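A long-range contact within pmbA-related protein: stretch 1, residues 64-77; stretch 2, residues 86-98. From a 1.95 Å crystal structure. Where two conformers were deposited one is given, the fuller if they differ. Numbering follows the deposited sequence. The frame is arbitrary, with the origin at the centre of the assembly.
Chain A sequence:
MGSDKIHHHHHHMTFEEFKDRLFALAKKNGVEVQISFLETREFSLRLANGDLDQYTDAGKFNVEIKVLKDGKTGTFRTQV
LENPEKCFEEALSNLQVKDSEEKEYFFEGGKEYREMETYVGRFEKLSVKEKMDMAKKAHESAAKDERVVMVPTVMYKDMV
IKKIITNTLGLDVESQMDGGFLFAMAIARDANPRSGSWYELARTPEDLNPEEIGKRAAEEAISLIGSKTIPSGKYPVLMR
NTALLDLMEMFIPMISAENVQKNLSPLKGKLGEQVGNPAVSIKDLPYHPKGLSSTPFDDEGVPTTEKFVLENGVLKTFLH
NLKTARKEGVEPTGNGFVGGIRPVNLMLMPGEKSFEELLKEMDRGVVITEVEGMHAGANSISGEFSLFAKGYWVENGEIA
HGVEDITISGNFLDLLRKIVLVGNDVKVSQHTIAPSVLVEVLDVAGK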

# COMPACT_ATOMS: atom_id res chain seq x y z
N GLU A 64 17.45 -10.25 -7.51
CA GLU A 64 18.17 -9.81 -6.34
C GLU A 64 19.53 -10.50 -6.31
O GLU A 64 19.60 -11.73 -6.36
CB GLU A 64 17.44 -10.21 -5.06
CG GLU A 64 18.13 -9.66 -3.79
CD GLU A 64 17.56 -10.22 -2.48
OE1 GLU A 64 16.68 -11.12 -2.51
OE2 GLU A 64 18.01 -9.76 -1.41
N ILE A 65 20.57 -9.69 -6.15
CA ILE A 65 21.94 -10.17 -6.05
C ILE A 65 22.42 -9.88 -4.61
O ILE A 65 22.48 -8.71 -4.19
CB ILE A 65 22.83 -9.47 -7.03
CG1 ILE A 65 22.40 -9.77 -8.47
CG2 ILE A 65 24.32 -9.89 -6.84
CD1 ILE A 65 22.18 -8.58 -9.31
N LYS A 66 22.70 -10.93 -3.84
CA LYS A 66 23.16 -10.74 -2.47
C LYS A 66 24.55 -11.38 -2.26
O LYS A 66 24.73 -12.58 -2.55
CB LYS A 66 22.15 -11.33 -1.51
CG LYS A 66 22.44 -11.12 -0.02
CD LYS A 66 21.30 -11.69 0.80
CE LYS A 66 20.18 -10.67 1.06
NZ LYS A 66 19.14 -11.22 1.99
N VAL A 67 25.49 -10.59 -1.76
CA VAL A 67 26.86 -11.06 -1.51
C VAL A 67 27.10 -11.15 -0.00
O VAL A 67 26.72 -10.23 0.74
CB VAL A 67 27.87 -10.14 -2.14
CG1 VAL A 67 29.27 -10.51 -1.73
CG2 VAL A 67 27.73 -10.15 -3.67
N LEU A 68 27.75 -12.26 0.43
CA LEU A 68 27.94 -12.61 1.85
C LEU A 68 29.43 -12.65 2.12
O LEU A 68 30.16 -13.34 1.43
CB LEU A 68 27.28 -13.92 2.16
CG LEU A 68 27.44 -14.53 3.55
CD1 LEU A 68 26.74 -13.70 4.60
CD2 LEU A 68 26.86 -15.94 3.51
N LYS A 69 29.90 -11.82 3.04
CA LYS A 69 31.30 -11.82 3.46
C LYS A 69 31.38 -11.65 4.97
O LYS A 69 30.92 -10.65 5.49
CB LYS A 69 32.07 -10.71 2.79
CG LYS A 69 33.59 -10.85 2.89
CD LYS A 69 34.25 -9.65 2.25
CE LYS A 69 35.78 -9.68 2.25
NZ LYS A 69 36.31 -8.35 1.84
N ASP A 70 31.93 -12.64 5.67
CA ASP A 70 32.17 -12.61 7.11
C ASP A 70 30.87 -12.37 7.83
O ASP A 70 30.82 -11.57 8.75
CB ASP A 70 33.18 -11.52 7.52
CG ASP A 70 34.58 -11.78 6.98
OD1 ASP A 70 34.98 -12.97 6.92
OD2 ASP A 70 35.28 -10.79 6.62
N GLY A 71 29.82 -13.01 7.34
CA GLY A 71 28.52 -12.94 7.94
C GLY A 71 27.73 -11.67 7.68
O GLY A 71 26.64 -11.55 8.18
N LYS A 72 28.30 -10.73 6.92
CA LYS A 72 27.64 -9.51 6.52
C LYS A 72 27.16 -9.69 5.07
O LYS A 72 27.85 -10.35 4.28
CB LYS A 72 28.61 -8.36 6.58
CG LYS A 72 28.81 -7.79 7.96
CD LYS A 72 29.78 -6.64 7.89
CE LYS A 72 30.64 -6.59 9.15
NZ LYS A 72 31.32 -5.28 9.26
N THR A 73 25.96 -9.15 4.77
CA THR A 73 25.41 -9.10 3.39
C THR A 73 25.36 -7.69 2.74
O THR A 73 25.41 -6.65 3.41
CB THR A 73 24.08 -9.72 3.30
OG1 THR A 73 23.15 -9.04 4.16
CG2 THR A 73 24.14 -11.15 3.70
N GLY A 74 25.41 -7.70 1.42
CA GLY A 74 25.31 -6.50 0.58
C GLY A 74 24.35 -6.92 -0.53
O GLY A 74 24.48 -8.03 -1.07
N THR A 75 23.34 -6.10 -0.83
CA THR A 75 22.26 -6.53 -1.76
C THR A 75 21.93 -5.44 -2.81
O THR A 75 21.75 -4.28 -2.41
CB THR A 75 20.98 -6.89 -0.97
OG1 THR A 75 21.29 -7.83 0.06
CG2 THR A 75 19.86 -7.50 -1.87
N PHE A 76 21.81 -5.83 -4.10
CA PHE A 76 21.39 -4.92 -5.21
C PHE A 76 20.24 -5.64 -5.97
O PHE A 76 20.29 -6.86 -6.16
CB PHE A 76 22.53 -4.57 -6.14
CG PHE A 76 22.12 -3.69 -7.29
CD1 PHE A 76 21.48 -2.46 -7.05
CD2 PHE A 76 22.28 -4.11 -8.61
CE1 PHE A 76 21.10 -1.60 -8.14
CE2 PHE A 76 21.89 -3.28 -9.68
CZ PHE A 76 21.30 -2.01 -9.44
N ARG A 77 19.16 -4.90 -6.24
CA ARG A 77 18.01 -5.43 -6.98
C ARG A 77 17.96 -4.75 -8.33
O ARG A 77 18.19 -3.53 -8.46
CB ARG A 77 16.69 -5.26 -6.21
CG ARG A 77 16.71 -5.96 -4.82
CD ARG A 77 15.31 -6.24 -4.27
N LYS A 86 28.99 -4.78 -12.73
CA LYS A 86 28.45 -3.59 -12.07
C LYS A 86 27.48 -3.95 -10.97
O LYS A 86 27.56 -3.40 -9.87
CB LYS A 86 27.80 -2.63 -13.09
CG LYS A 86 28.84 -2.07 -14.02
CD LYS A 86 28.34 -1.14 -15.13
CE LYS A 86 29.53 -0.73 -16.02
NZ LYS A 86 29.48 0.70 -16.42
N CYS A 87 26.56 -4.86 -11.24
CA CYS A 87 25.65 -5.39 -10.22
C CYS A 87 26.37 -5.97 -8.99
O CYS A 87 26.00 -5.69 -7.85
CB CYS A 87 24.81 -6.48 -10.81
SG CYS A 87 23.57 -5.86 -11.95
N PHE A 88 27.39 -6.80 -9.24
CA PHE A 88 28.17 -7.39 -8.19
C PHE A 88 28.89 -6.32 -7.39
O PHE A 88 28.84 -6.32 -6.16
CB PHE A 88 29.13 -8.43 -8.79
CG PHE A 88 30.11 -8.99 -7.80
CD1 PHE A 88 31.32 -8.35 -7.59
CD2 PHE A 88 29.81 -10.15 -7.08
CE1 PHE A 88 32.26 -8.84 -6.69
CE2 PHE A 88 30.74 -10.65 -6.16
CZ PHE A 88 31.97 -9.99 -5.97
N GLU A 89 29.54 -5.40 -8.08
CA GLU A 89 30.29 -4.34 -7.42
C GLU A 89 29.36 -3.46 -6.55
O GLU A 89 29.75 -3.01 -5.47
CB GLU A 89 31.08 -3.50 -8.43
CG GLU A 89 32.23 -4.26 -9.17
CD GLU A 89 33.34 -4.85 -8.27
OE1 GLU A 89 33.47 -4.45 -7.08
OE2 GLU A 89 34.11 -5.72 -8.77
N GLU A 90 28.14 -3.26 -7.01
CA GLU A 90 27.14 -2.51 -6.25
C GLU A 90 26.77 -3.25 -4.97
O GLU A 90 26.74 -2.67 -3.89
CB GLU A 90 25.91 -2.28 -7.14
CG GLU A 90 24.88 -1.34 -6.57
CD GLU A 90 25.31 0.13 -6.51
OE1 GLU A 90 26.40 0.53 -6.95
OE2 GLU A 90 24.52 0.89 -5.95
N ALA A 91 26.53 -4.55 -5.07
CA ALA A 91 26.16 -5.37 -3.88
C ALA A 91 27.33 -5.40 -2.91
O ALA A 91 27.14 -5.30 -1.69
CB ALA A 91 25.80 -6.77 -4.28
N LEU A 92 28.54 -5.53 -3.44
CA LEU A 92 29.73 -5.59 -2.61
C LEU A 92 29.87 -4.27 -1.83
O LEU A 92 30.12 -4.23 -0.61
CB LEU A 92 30.95 -5.81 -3.52
CG LEU A 92 32.19 -6.41 -2.88
CD1 LEU A 92 31.95 -7.84 -2.49
CD2 LEU A 92 33.41 -6.27 -3.83
N SER A 93 29.65 -3.16 -2.53
CA SER A 93 29.78 -1.89 -1.88
C SER A 93 28.77 -1.73 -0.73
O SER A 93 29.07 -1.10 0.26
CB SER A 93 29.74 -0.73 -2.89
OG SER A 93 29.45 0.47 -2.22
N ASN A 94 27.60 -2.32 -0.83
CA ASN A 94 26.64 -2.27 0.25
C ASN A 94 26.96 -3.13 1.48
O ASN A 94 26.21 -3.10 2.47
CB ASN A 94 25.25 -2.59 -0.26
CG ASN A 94 24.71 -1.52 -1.25
OD1 ASN A 94 25.17 -0.38 -1.26
ND2 ASN A 94 23.74 -1.90 -2.05
N LEU A 95 28.02 -3.92 1.42
CA LEU A 95 28.46 -4.67 2.61
C LEU A 95 28.76 -3.75 3.79
O LEU A 95 28.52 -4.12 4.91
CB LEU A 95 29.71 -5.51 2.34
CG LEU A 95 29.45 -6.86 1.68
CD1 LEU A 95 30.82 -7.48 1.35
CD2 LEU A 95 28.61 -7.80 2.51
N GLN A 96 29.27 -2.57 3.52
CA GLN A 96 29.55 -1.58 4.58
C GLN A 96 28.32 -0.93 5.27
O GLN A 96 28.47 -0.17 6.22
CB GLN A 96 30.42 -0.48 3.98
CG GLN A 96 29.66 0.33 2.97
CD GLN A 96 30.48 1.34 2.28
OE1 GLN A 96 30.84 2.36 2.86
NE2 GLN A 96 30.75 1.10 1.00
N VAL A 97 27.12 -1.17 4.77
CA VAL A 97 25.91 -0.52 5.33
C VAL A 97 25.57 -1.21 6.67
O VAL A 97 24.50 -1.82 6.86
CB VAL A 97 24.74 -0.55 4.27
CG1 VAL A 97 23.52 0.18 4.76
CG2 VAL A 97 25.22 0.08 2.95
N LYS A 98 26.54 -1.11 7.60
CA LYS A 98 26.78 -2.08 8.74
C LYS A 98 27.79 -3.17 8.32
O LYS A 98 27.46 -4.09 7.55
CB LYS A 98 25.49 -2.69 9.36
CG LYS A 98 25.21 -2.28 10.83
CD LYS A 98 24.92 -0.78 10.91
CE LYS A 98 24.74 -0.27 12.33
NZ LYS A 98 25.00 1.20 12.40
O HOH W 1 25.28 -4.11 4.78

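The helix carrying Cys-87 to Leu-92 and the 3-10 segment after it pack across a β-hairpin whose strands, 64-69 and 72-77, join through a type I' turn; the contact buries 719 Å². At Gly-74 the backbones come close. With no side chain there, the helix backbone comes down onto the strand: Gly-74 CA lies 3.2 Å from Ala-91 O in a CA-H...O contact, and a CB would fall 1.9 Å from that oxygen. Ala-91 offers just a methyl, and its CB sits as a low bump among Ile-65, Val-67 (3.9 Å to CG2) and Phe-76 (4.4 Å to CB). Val-67 points toward the helix, CG2 reaching Phe-88 CE2 and CG1 reaching Leu-92 CD1, both at 3.9 Å; both partners leave the helix pointing away, but their ends come nearer. Ile-65 CD1 meets Cys-87 CB at 3.7 Å. The Phe-76 ring takes Glu-90 CG over one face, 4.0 Å from its centroid, and Cys-87 SG at its edge, 3.8 Å from CE2. Leu-95, the most covered residue, lays CD2 over the hairpin backbone, 3.2 Å from Lys-72 O and 3.4 Å from Gly-74 N. One direct hydrogen bond pins the strand edge, Asn-94 ND2 to Thr-75 O (3.1 Å); nearby, a water lies between the stretches, its O 2.9 Å from Thr-73 O and 2.7 Å from Asn-94 O.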